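Local coordinates for BH0493 protein (Bacillus halodurans C-125, PDB 2QEE) that binds zinc and is probably a metal-dependent hydrolase of the amidohydrolase superfamily, its natural substrate not being established, at residues Val15-Val19 and Ala376-Ile380. Residues are numbered along the deposited sequence; the frame is centred on the assembly and turned at random.
Sequences VKNAV and AEVLI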
ATOM      1  N   VAL C  15      25.616  -2.603  13.487  1.00 14.66           N
ATOM      2  CA  VAL C  15      24.314  -1.902  13.514  1.00 13.70           C
ATOM      3  C   VAL C  15      23.442  -2.510  14.587  1.00 13.32           C
ATOM      4  O   VAL C  15      22.835  -1.761  15.370  1.00 13.97           O
ATOM      5  CB  VAL C  15      23.564  -1.875  12.133  1.00 12.46           C
ATOM      6  CG1 VAL C  15      22.110  -1.290  12.299  1.00 10.88           C
ATOM      7  CG2 VAL C  15      24.361  -1.027  11.113  1.00  9.90           C
ATOM      8  N   LYS C  16      23.321  -3.841  14.594  1.00 13.18           N
ATOM      9  CA  LYS C  16      22.504  -4.508  15.621  1.00 14.95           C
ATOM     10  C   LYS C  16      22.980  -4.135  17.034  1.00 17.36           C
ATOM     11  O   LYS C  16      22.157  -3.825  17.921  1.00 16.68           O
ATOM     12  CB  LYS C  16      22.515  -6.006  15.422  1.00 15.90           C
ATOM     13  CG  LYS C  16      21.712  -6.415  14.254  1.00 21.26           C
ATOM     14  CD  LYS C  16      22.002  -7.882  13.932  1.00 17.77           C
ATOM     15  CE  LYS C  16      21.493  -8.191  12.532  1.00 28.72           C
ATOM     16  NZ  LYS C  16      21.527  -9.630  12.127  1.00 32.08           N
ATOM     17  N   ASN C  17      24.291  -4.141  17.257  1.00 17.00           N
ATOM     18  CA  ASN C  17      24.787  -3.738  18.565  1.00 18.76           C
ATOM     19  C   ASN C  17      24.459  -2.278  18.900  1.00 16.30           C
ATOM     20  O   ASN C  17      24.040  -2.004  20.044  1.00 18.38           O
ATOM     21  CB  ASN C  17      26.309  -3.943  18.662  1.00 20.11           C
ATOM     22  CG  ASN C  17      26.717  -5.406  18.661  1.00 23.05           C
ATOM     23  OD1 ASN C  17      27.893  -5.711  18.390  1.00 33.60           O
ATOM     24  ND2 ASN C  17      25.801  -6.310  19.011  1.00 25.25           N
ATOM     25  N   ALA C  18      24.683  -1.349  17.976  1.00 14.51           N
ATOM     26  CA  ALA C  18      24.381   0.056  18.197  1.00 14.90           C
ATOM     27  C   ALA C  18      22.875   0.239  18.555  1.00 15.13           C
ATOM     28  O   ALA C  18      22.519   0.954  19.537  1.00 15.02           O
ATOM     29  CB  ALA C  18      24.732   0.846  16.981  1.00 14.79           C
ATOM     30  N   VAL C  19      22.001  -0.423  17.782  1.00 14.73           N
ATOM     31  CA  VAL C  19      20.533  -0.304  17.988  1.00 13.41           C
ATOM     32  C   VAL C  19      20.141  -0.867  19.338  1.00 16.51           C
ATOM     33  O   VAL C  19      19.436  -0.205  20.131  1.00 15.39           O
ATOM     34  CB  VAL C  19      19.795  -1.018  16.848  1.00 12.09           C
ATOM     35  CG1 VAL C  19      18.317  -1.088  17.166  1.00 17.05           C
ATOM     36  CG2 VAL C  19      19.883  -0.147  15.582  1.00 13.13           C
ATOM     37  N   ALA C 376      16.792  -2.097  12.669  1.00 11.79           N
ATOM     38  CA  ALA C 376      18.176  -2.528  12.410  1.00 13.60           C
ATOM     39  C   ALA C 376      18.310  -3.092  10.959  1.00 14.08           C
ATOM     40  O   ALA C 376      19.261  -2.705  10.240  1.00 13.49           O
ATOM     41  CB  ALA C 376      18.631  -3.551  13.432  1.00 12.88           C
ATOM     42  N   GLU C 377      17.342  -3.889  10.526  1.00 12.61           N
ATOM     43  CA  GLU C 377      17.375  -4.465   9.157  1.00 13.12           C
ATOM     44  C   GLU C 377      17.344  -3.338   8.132  1.00 13.59           C
ATOM     45  O   GLU C 377      18.084  -3.353   7.115  1.00 13.82           O
ATOM     46  CB  GLU C 377      16.191  -5.384   8.942  1.00 13.13           C
ATOM     47  CG  GLU C 377      16.205  -6.667   9.779  1.00 18.75           C
ATOM     48  CD  GLU C 377      14.818  -7.375   9.791  1.00 20.27           C
ATOM     49  OE1 GLU C 377      14.692  -8.456  10.421  1.00 28.89           O
ATOM     50  OE2 GLU C 377      13.820  -6.854   9.197  1.00 26.33           O
ATOM     51  N   VAL C 378      16.478  -2.341   8.347  1.00 12.26           N
ATOM     52  CA  VAL C 378      16.398  -1.222   7.405  1.00 10.39           C
ATOM     53  C   VAL C 378      17.711  -0.458   7.342  1.00 10.91           C
ATOM     54  O   VAL C 378      18.289  -0.197   6.262  1.00 12.55           O
ATOM     55  CB  VAL C 378      15.213  -0.284   7.774  1.00 10.91           C
ATOM     56  CG1 VAL C 378      15.208   0.916   6.867  1.00 10.90           C
ATOM     57  CG2 VAL C 378      13.864  -1.103   7.690  1.00 10.86           C
ATOM     58  N   LEU C 379      18.261  -0.147   8.523  1.00 10.17           N
ATOM     59  CA  LEU C 379      19.563   0.562   8.558  1.00 12.12           C
ATOM     60  C   LEU C 379      20.704  -0.208   7.851  1.00 11.87           C
ATOM     61  O   LEU C 379      21.484   0.371   7.094  1.00 12.20           O
ATOM     62  CB  LEU C 379      19.947   0.831  10.039  1.00 13.82           C
ATOM     63  CG  LEU C 379      19.168   1.982  10.699  1.00 11.38           C
ATOM     64  CD1 LEU C 379      19.500   1.889  12.200  1.00 15.15           C
ATOM     65  CD2 LEU C 379      19.616   3.348  10.089  1.00 12.65           C
ATOM     66  N   ILE C 380      20.765  -1.503   8.087  1.00 11.83           N
ATOM     67  CA  ILE C 380      21.797  -2.378   7.465  1.00 12.39           C
ATOM     68  C   ILE C 380      21.704  -2.222   5.913  1.00 12.42           C
ATOM     69  O   ILE C 380      22.703  -1.930   5.233  1.00 12.10           O
ATOM     70  CB  ILE C 380      21.705  -3.863   7.946  1.00 11.47           C
ATOM     71  CG1 ILE C 380      22.142  -3.949   9.410  1.00 12.19           C
ATOM     72  CG2 ILE C 380      22.610  -4.714   7.078  1.00 10.50           C
ATOM     73  CD1 ILE C 380      21.678  -5.242  10.187  1.00 12.07           C
TER
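V15 packs its branched side chain against A376, L379 and I380, and this cluster is the heart of the contact between helices 8-21 and 363-388. The chi1 of V15 (172°) swings CG1 away from the backbone N and across to the second helix, 3.8 Å from CB of L379 and equally near the carbonyl O of A376. That oxygen accepts the helical hydrogen bond from I380 N, and its polar need is thereby met although a methyl lies beside it. Alongside, V15 CB rests 3.7 Å from I380 CG1, the CG1 branch of the isoleucine lying along the valine. The CB of I380 does not face the other helix, but the side chain reaches inward at its end, where CD1 lies 3.8 Å from CE of K16. The extended lysine thus lays its aliphatic chain over the border of the apolar patch, a fitting use of a long side chain whose amine belongs at the exposed surface.

A376 has just a methyl to offer, and its smallness lets the backbones draw close: its CA is 5.7 Å from CA of K16. One turn after V15, V19 brings CG2 to 4.2 Å from A376 CB and to 4.0 Å from CD1 of L379, extending the hydrophobic seam. Helix 395-414 supplies a third wall, with I398 against V15 and V402 touching both V19 and L379. Beside this core, K372 hydrogen-bonds through NZ to the carbonyl O of V19.

The short helical segments run at 136° to each other, their axes 9.7 Å apart at closest. Remote from the zinc site, the contact joins the N-terminal helix to the two C-terminal helices in a steeply inclined helix-helix interface, more antiparallel than parallel, with an aliphatic core.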